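Local coordinates for MTH396 protein (Methanothermobacter thermautotrophicus, PDB 1NXH), which is of unknown function but forms a disulfide-linked, all-helical homodimer and belongs to the EhaM (DUF1959) family, at residues A[61-66]-A[102-107]; A[73-78]-A[93-98]. One frame throughout, in Å; residues are numbered along the deposited sequence.

Contact 1: residues A[61-66]-A[102-107]; sequences SARPRC and LVLAGR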
ATOM      1  N   SER A  61      -7.137  -2.412  17.219  1.00 28.36           N
ATOM      2  CA  SER A  61      -8.414  -2.418  16.511  1.00 28.36           C
ATOM      3  C   SER A  61      -8.320  -1.931  15.078  1.00 28.36           C
ATOM      4  O   SER A  61      -9.300  -1.972  14.347  1.00 28.36           O
ATOM      5  CB  SER A  61      -9.455  -1.584  17.259  1.00 44.99           C
ATOM      6  OG  SER A  61      -9.121  -0.210  17.211  1.00 44.99           O
ATOM      7  N   ALA A  62      -7.147  -1.474  14.671  1.00 35.19           N
ATOM      8  CA  ALA A  62      -6.991  -0.990  13.307  1.00 35.19           C
ATOM      9  C   ALA A  62      -6.007  -1.848  12.542  1.00 35.19           C
ATOM     10  O   ALA A  62      -5.952  -1.802  11.314  1.00 35.19           O
ATOM     11  CB  ALA A  62      -6.526   0.443  13.310  1.00  2.02           C
ATOM     12  N   ARG A  63      -5.222  -2.624  13.281  1.00 55.75           N
ATOM     13  CA  ARG A  63      -4.244  -3.511  12.676  1.00 55.75           C
ATOM     14  C   ARG A  63      -4.862  -4.209  11.461  1.00 55.75           C
ATOM     15  O   ARG A  63      -4.253  -4.249  10.397  1.00 55.75           O
ATOM     16  CB  ARG A  63      -3.765  -4.534  13.727  1.00 62.89           C
ATOM     17  CG  ARG A  63      -2.969  -5.732  13.201  1.00 62.89           C
ATOM     18  CD  ARG A  63      -1.445  -5.535  13.235  1.00 62.89           C
ATOM     19  NE  ARG A  63      -0.758  -6.750  12.785  1.00 62.89           N
ATOM     20  CZ  ARG A  63      -0.648  -7.864  13.514  1.00 62.89           C
ATOM     21  NH1 ARG A  63      -1.166  -7.919  14.747  1.00 62.89           N
ATOM     22  NH2 ARG A  63      -0.057  -8.944  12.996  1.00 62.89           N
ATOM     23  N   PRO A  64      -6.098  -4.737  11.595  1.00 42.48           N
ATOM     24  CA  PRO A  64      -6.758  -5.429  10.478  1.00 42.48           C
ATOM     25  C   PRO A  64      -7.015  -4.529   9.273  1.00 42.48           C
ATOM     26  O   PRO A  64      -6.603  -4.816   8.143  1.00 42.48           O
ATOM     27  CB  PRO A  64      -8.052  -5.939  11.111  1.00 31.38           C
ATOM     28  CG  PRO A  64      -8.347  -4.909  12.153  1.00 31.38           C
ATOM     29  CD  PRO A  64      -6.990  -4.696  12.770  1.00 31.38           C
ATOM     30  N   ARG A  65      -7.714  -3.435   9.538  1.00 36.47           N
ATOM     31  CA  ARG A  65      -8.044  -2.433   8.529  1.00 36.47           C
ATOM     32  C   ARG A  65      -6.789  -1.992   7.770  1.00 36.47           C
ATOM     33  O   ARG A  65      -6.786  -1.913   6.547  1.00 36.47           O
ATOM     34  CB  ARG A  65      -8.694  -1.241   9.237  1.00 26.24           C
ATOM     35  CG  ARG A  65      -8.902  -0.017   8.396  1.00 26.24           C
ATOM     36  CD  ARG A  65      -9.780   0.969   9.158  1.00 26.24           C
ATOM     37  NE  ARG A  65      -9.102   1.678  10.242  1.00 26.24           N
ATOM     38  CZ  ARG A  65      -8.103   2.540  10.047  1.00 26.24           C
ATOM     39  NH1 ARG A  65      -7.659   2.794   8.814  1.00 26.24           N
ATOM     40  NH2 ARG A  65      -7.558   3.171  11.078  1.00 26.24           N
ATOM     41  N   CYS A  66      -5.719  -1.724   8.506  1.00 34.71           N
ATOM     42  CA  CYS A  66      -4.494  -1.276   7.886  1.00 34.71           C
ATOM     43  C   CYS A  66      -3.822  -2.330   7.025  1.00 34.71           C
ATOM     44  O   CYS A  66      -3.093  -2.007   6.070  1.00 34.71           O
ATOM     45  CB  CYS A  66      -3.537  -0.770   8.954  1.00 32.53           C
ATOM     46  SG  CYS A  66      -3.952   0.902   9.564  1.00 32.53           S
ATOM     47  N   LEU A 102      -4.713 -14.623   8.020  1.00 42.46           N
ATOM     48  CA  LEU A 102      -3.398 -15.196   8.213  1.00 42.46           C
ATOM     49  C   LEU A 102      -2.451 -14.295   8.969  1.00 42.46           C
ATOM     50  O   LEU A 102      -1.990 -14.630  10.063  1.00 42.46           O
ATOM     51  CB  LEU A 102      -2.777 -15.520   6.866  1.00 43.99           C
ATOM     52  CG  LEU A 102      -3.147 -16.873   6.293  1.00 43.99           C
ATOM     53  CD1 LEU A 102      -2.661 -16.983   4.859  1.00 43.99           C
ATOM     54  CD2 LEU A 102      -2.511 -17.942   7.153  1.00 43.99           C
ATOM     55  N   VAL A 103      -2.146 -13.152   8.371  1.00 40.86           N
ATOM     56  CA  VAL A 103      -1.214 -12.218   8.976  1.00 40.86           C
ATOM     57  C   VAL A 103      -1.616 -11.877  10.402  1.00 40.86           C
ATOM     58  O   VAL A 103      -0.764 -11.695  11.269  1.00 40.86           O
ATOM     59  CB  VAL A 103      -1.068 -10.951   8.082  1.00 34.47           C
ATOM     60  CG1 VAL A 103      -2.346 -10.714   7.324  1.00 34.47           C
ATOM     61  CG2 VAL A 103      -0.687  -9.735   8.914  1.00 34.47           C
ATOM     62  N   LEU A 104      -2.914 -11.825  10.652  1.00 38.77           N
ATOM     63  CA  LEU A 104      -3.406 -11.523  11.987  1.00 38.77           C
ATOM     64  C   LEU A 104      -3.120 -12.668  12.939  1.00 38.77           C
ATOM     65  O   LEU A 104      -3.116 -12.496  14.151  1.00 38.77           O
ATOM     66  CB  LEU A 104      -4.913 -11.284  11.940  1.00 23.16           C
ATOM     67  CG  LEU A 104      -5.494  -9.867  12.009  1.00 23.16           C
ATOM     68  CD1 LEU A 104      -4.448  -8.800  11.747  1.00 23.16           C
ATOM     69  CD2 LEU A 104      -6.620  -9.786  11.004  1.00 23.16           C
ATOM     70  N   ALA A 105      -2.894 -13.847  12.384  1.00 33.96           N
ATOM     71  CA  ALA A 105      -2.627 -15.007  13.206  1.00 33.96           C
ATOM     72  C   ALA A 105      -1.136 -15.268  13.308  1.00 33.96           C
ATOM     73  O   ALA A 105      -0.723 -16.366  13.653  1.00 33.96           O
ATOM     74  CB  ALA A 105      -3.338 -16.212  12.637  1.00  0.88           C
ATOM     75  N   GLY A 106      -0.328 -14.260  12.996  1.00 45.38           N
ATOM     76  CA  GLY A 106       1.116 -14.416  13.096  1.00 45.38           C
ATOM     77  C   GLY A 106       1.874 -14.551  11.789  1.00 45.38           C
ATOM     78  O   GLY A 106       3.095 -14.348  11.752  1.00 45.38           O
ATOM     79  N   ARG A 107       1.162 -14.893  10.719  1.00 49.63           N
ATOM     80  CA  ARG A 107       1.791 -15.066   9.418  1.00 49.63           C
ATOM     81  C   ARG A 107       2.608 -13.827   9.065  1.00 49.63           C
ATOM     82  O   ARG A 107       2.147 -12.704   9.251  1.00 49.63           O
ATOM     83  CB  ARG A 107       0.716 -15.310   8.357  1.00101.38           C
ATOM     84  CG  ARG A 107       1.095 -16.329   7.295  1.00101.38           C
ATOM     85  CD  ARG A 107       2.378 -15.949   6.579  1.00101.38           C
ATOM     86  NE  ARG A 107       2.749 -16.940   5.572  1.00101.38           N
ATOM     87  CZ  ARG A 107       3.027 -18.213   5.838  1.00101.38           C
ATOM     88  NH1 ARG A 107       2.980 -18.666   7.087  1.00101.38           N
ATOM     89  NH2 ARG A 107       3.343 -19.038   4.850  1.00101.38           N
TER
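The guanidinium of Arg63 is the one flat group that touches across this contact: CD1 of Leu104 sits over the centre of one of its faces, 4.3 Å above the plane. Val103 O approaches the same group obliquely, 3.3 Å from Arg63 NH2, but the angle is too poor for a hydrogen bond. That carbonyl is instead taken by Gly106 N, which together with Arg107 N to Leu102 O makes the Schellman motif that closes helix 89-104. Gly106 is its C-prime residue, with positive phi. Leu102 O accepts from both Ala105 N and Arg107 N. With CG anti to the backbone N (chi1 167°) and a bend at chi2, the Arg63 chain runs alongside Leu104, the two side chains heading opposite ways, and Arg63 CG lies 3.7 Å from Leu104 CD1. The other methyl of the leucine, CD2, meets Pro64 CB at 4.1 Å. On the dimer side, Arg63 and Cys66 pack on Trp79 of the second subunit, and Cys66 is disulfide-bonded to Cys78 of that subunit. Within the chain, the first turn of helix 63-74 rests on the last turn of helix 89-104; Val103 and Leu104 also touch Ile67 one turn further along helix 63-74.

Contact 2: residues A[73-78]-A[93-98]; sequences SDLQLC and EALKDE
Leu75, with CG anti to its carbonyl carbon (chi1 -65°), and Leu95, with CG anti to its backbone N (chi1 -179°), reach toward each other tip to tip. Between helices 63-74 and 77-83 the chain turns through a Schellman motif, with Gln76 as the C-prime residue at positive phi, and it is this turn that faces helix 89-104. Gln76 N returns to Ser73 O and Leu77 N to His72 O. Gln76 is also the N-cap position of the next helix, so one helix ends and another starts almost at once. The CA-CB bonds of Leu75 and Leu77 both point toward segment 93-98. Leu77 and Lys96 run alongside one another, head to tail, with Leu77 CD1 3.9 Å from Lys96 CD, so the lysine gives its aliphatic chain to the apolar contact. Bends at chi2 and chi3 carry the amine back along its own helix to Glu93, whose OE2 also pairs with Arg68 of helix 63-74. Helix 109-124 adds to the packing, Leu113 touching Leu75 and Arg119 touching Leu95. On the dimer side, Cys78 is disulfide-bonded to Cys66 of the second subunit. Lys96 NZ stands 3.4 Å from Glu93 OE2, a salt bridge within helix 89-104 whose hydrogen bond is weak; across the contact the leucine pair closes to 3.9 Å between Leu75 CD1 and Leu95 CD2.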
ATOM      1  N   SER A  73      -3.425  -2.721  -1.989  1.00 20.63           N
ATOM      2  CA  SER A  73      -2.380  -2.037  -2.733  1.00 20.63           C
ATOM      3  C   SER A  73      -1.388  -3.001  -3.340  1.00 20.63           C
ATOM      4  O   SER A  73      -1.259  -3.088  -4.557  1.00 20.63           O
ATOM      5  CB  SER A  73      -1.614  -1.072  -1.845  1.00 35.85           C
ATOM      6  OG  SER A  73      -0.491  -0.584  -2.558  1.00 35.85           O
ATOM      7  N   ASP A  74      -0.683  -3.724  -2.486  1.00 29.17           N
ATOM      8  CA  ASP A  74       0.306  -4.679  -2.945  1.00 29.17           C
ATOM      9  C   ASP A  74      -0.205  -5.645  -4.003  1.00 29.17           C
ATOM     10  O   ASP A  74       0.563  -6.077  -4.871  1.00 29.17           O
ATOM     11  CB  ASP A  74       0.841  -5.460  -1.757  1.00 35.37           C
ATOM     12  CG  ASP A  74       1.585  -4.585  -0.801  1.00 35.37           C
ATOM     13  OD1 ASP A  74       2.003  -5.094   0.253  1.00 35.37           O
ATOM     14  OD2 ASP A  74       1.759  -3.382  -1.112  1.00 35.37           O
ATOM     15  N   LEU A  75      -1.492  -5.986  -3.930  1.00 16.72           N
ATOM     16  CA  LEU A  75      -2.092  -6.908  -4.886  1.00 16.72           C
ATOM     17  C   LEU A  75      -2.688  -6.204  -6.098  1.00 16.72           C
ATOM     18  O   LEU A  75      -3.589  -6.721  -6.746  1.00 16.72           O
ATOM     19  CB  LEU A  75      -3.164  -7.753  -4.212  1.00 45.69           C
ATOM     20  CG  LEU A  75      -2.658  -8.708  -3.128  1.00 45.69           C
ATOM     21  CD1 LEU A  75      -3.811  -9.607  -2.675  1.00 45.69           C
ATOM     22  CD2 LEU A  75      -1.524  -9.560  -3.676  1.00 45.69           C
ATOM     23  N   GLN A  76      -2.180  -5.018  -6.392  1.00 25.09           N
ATOM     24  CA  GLN A  76      -2.626  -4.254  -7.545  1.00 25.09           C
ATOM     25  C   GLN A  76      -4.141  -4.299  -7.741  1.00 25.09           C
ATOM     26  O   GLN A  76      -4.641  -4.412  -8.879  1.00 25.09           O
ATOM     27  CB  GLN A  76      -1.922  -4.780  -8.797  1.00 63.74           C
ATOM     28  CG  GLN A  76      -0.396  -5.013  -8.636  1.00 63.74           C
ATOM     29  CD  GLN A  76       0.404  -3.752  -8.254  1.00 63.74           C
ATOM     30  OE1 GLN A  76       0.193  -2.667  -8.812  1.00 63.74           O
ATOM     31  NE2 GLN A  76       1.342  -3.905  -7.308  1.00 63.74           N
ATOM     32  N   LEU A  77      -4.872  -4.190  -6.633  1.00 21.33           N
ATOM     33  CA  LEU A  77      -6.314  -4.230  -6.697  1.00 21.33           C
ATOM     34  C   LEU A  77      -6.957  -2.931  -7.103  1.00 21.33           C
ATOM     35  O   LEU A  77      -8.118  -2.913  -7.509  1.00 21.33           O
ATOM     36  CB  LEU A  77      -6.866  -4.706  -5.375  1.00 16.92           C
ATOM     37  CG  LEU A  77      -6.496  -6.166  -5.169  1.00 16.92           C
ATOM     38  CD1 LEU A  77      -7.076  -6.606  -3.861  1.00 16.92           C
ATOM     39  CD2 LEU A  77      -7.035  -7.017  -6.307  1.00 16.92           C
ATOM     40  N   CYS A  78      -6.213  -1.838  -6.993  1.00 34.60           N
ATOM     41  CA  CYS A  78      -6.754  -0.548  -7.414  1.00 34.60           C
ATOM     42  C   CYS A  78      -7.117  -0.736  -8.881  1.00 34.60           C
ATOM     43  O   CYS A  78      -8.162  -0.280  -9.343  1.00 34.60           O
ATOM     44  CB  CYS A  78      -5.691   0.555  -7.291  1.00 48.12           C
ATOM     45  SG  CYS A  78      -6.225   2.268  -7.670  1.00 48.12           S
ATOM     46  N   GLU A  93     -12.735  -8.962  -1.819  1.00 28.40           N
ATOM     47  CA  GLU A  93     -12.937  -8.869  -0.384  1.00 28.40           C
ATOM     48  C   GLU A  93     -12.589 -10.186   0.287  1.00 28.40           C
ATOM     49  O   GLU A  93     -11.835 -10.224   1.268  1.00 28.40           O
ATOM     50  CB  GLU A  93     -14.379  -8.484  -0.080  1.00 84.55           C
ATOM     51  CG  GLU A  93     -14.513  -7.565   1.127  1.00 84.55           C
ATOM     52  CD  GLU A  93     -13.951  -6.172   0.867  1.00 84.55           C
ATOM     53  OE1 GLU A  93     -14.357  -5.546  -0.137  1.00 84.55           O
ATOM     54  OE2 GLU A  93     -13.114  -5.698   1.666  1.00 84.55           O
ATOM     55  N   ALA A  94     -13.130 -11.270  -0.259  1.00 42.09           N
ATOM     56  CA  ALA A  94     -12.871 -12.606   0.265  1.00 42.09           C
ATOM     57  C   ALA A  94     -11.379 -12.817   0.411  1.00 42.09           C
ATOM     58  O   ALA A  94     -10.904 -13.161   1.490  1.00 42.09           O
ATOM     59  CB  ALA A  94     -13.435 -13.645  -0.671  1.00 41.76           C
ATOM     60  N   LEU A  95     -10.656 -12.602  -0.686  1.00 26.96           N
ATOM     61  CA  LEU A  95      -9.208 -12.765  -0.720  1.00 26.96           C
ATOM     62  C   LEU A  95      -8.494 -11.948   0.347  1.00 26.96           C
ATOM     63  O   LEU A  95      -7.571 -12.436   1.026  1.00 26.96           O
ATOM     64  CB  LEU A  95      -8.663 -12.364  -2.086  1.00 17.71           C
ATOM     65  CG  LEU A  95      -7.141 -12.537  -2.218  1.00 17.71           C
ATOM     66  CD1 LEU A  95      -6.758 -14.014  -2.006  1.00 17.71           C
ATOM     67  CD2 LEU A  95      -6.687 -12.050  -3.592  1.00 17.71           C
ATOM     68  N   LYS A  96      -8.911 -10.695   0.489  1.00 38.74           N
ATOM     69  CA  LYS A  96      -8.294  -9.832   1.481  1.00 38.74           C
ATOM     70  C   LYS A  96      -8.585 -10.380   2.872  1.00 38.74           C
ATOM     71  O   LYS A  96      -7.742 -10.297   3.770  1.00 38.74           O
ATOM     72  CB  LYS A  96      -8.814  -8.401   1.318  1.00 38.56           C
ATOM     73  CG  LYS A  96      -8.237  -7.699   0.083  1.00 38.56           C
ATOM     74  CD  LYS A  96      -9.212  -6.701  -0.543  1.00 38.56           C
ATOM     75  CE  LYS A  96      -9.424  -5.466   0.339  1.00 38.56           C
ATOM     76  NZ  LYS A  96     -10.483  -4.561  -0.211  1.00 38.56           N
ATOM     77  N   ASP A  97      -9.768 -10.969   3.039  1.00 25.52           N
ATOM     78  CA  ASP A  97     -10.149 -11.527   4.326  1.00 25.52           C
ATOM     79  C   ASP A  97      -9.191 -12.618   4.767  1.00 25.52           C
ATOM     80  O   ASP A  97      -8.518 -12.504   5.802  1.00 25.52           O
ATOM     81  CB  ASP A  97     -11.560 -12.102   4.269  1.00 54.29           C
ATOM     82  CG  ASP A  97     -12.614 -11.030   4.172  1.00 54.29           C
ATOM     83  OD1 ASP A  97     -12.382  -9.933   4.717  1.00 54.29           O
ATOM     84  OD2 ASP A  97     -13.678 -11.283   3.569  1.00 54.29           O
ATOM     85  N   GLU A  98      -9.140 -13.682   3.973  1.00 30.21           N
ATOM     86  CA  GLU A  98      -8.283 -14.819   4.262  1.00 30.21           C
ATOM     87  C   GLU A  98      -6.818 -14.484   4.447  1.00 30.21           C
ATOM     88  O   GLU A  98      -6.185 -15.048   5.339  1.00 30.21           O
ATOM     89  CB  GLU A  98      -8.424 -15.874   3.178  1.00 80.09           C
ATOM     90  CG  GLU A  98      -8.702 -15.321   1.822  1.00 80.09           C
ATOM     91  CD  GLU A  98      -9.035 -16.420   0.864  1.00 80.09           C
ATOM     92  OE1 GLU A  98      -9.745 -17.357   1.289  1.00 80.09           O
ATOM     93  OE2 GLU A  98      -8.597 -16.358  -0.304  1.00 80.09           O
TER

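How the contacts relate
Contact 1 packs the start of helix 63-74 on the end of helix 89-104, while contact 2 sets the turn after helix 63-74 and the start of helix 77-83 against the middle of helix 89-104. Their centres lie 13 Å apart. Contact 1, nearer the centre of the chain, is nevertheless only partly buried and is dominated by a long arginine laid against leucine; contact 2 is buried, with leucine side chains doing most of the work and a lysine lending its methylenes. In each, a Schellman motif ends one helix: 89-104 in contact 1, 63-74 in contact 2. Each also holds one cysteine of the intersubunit disulfides, so both lie beside the dimer interface.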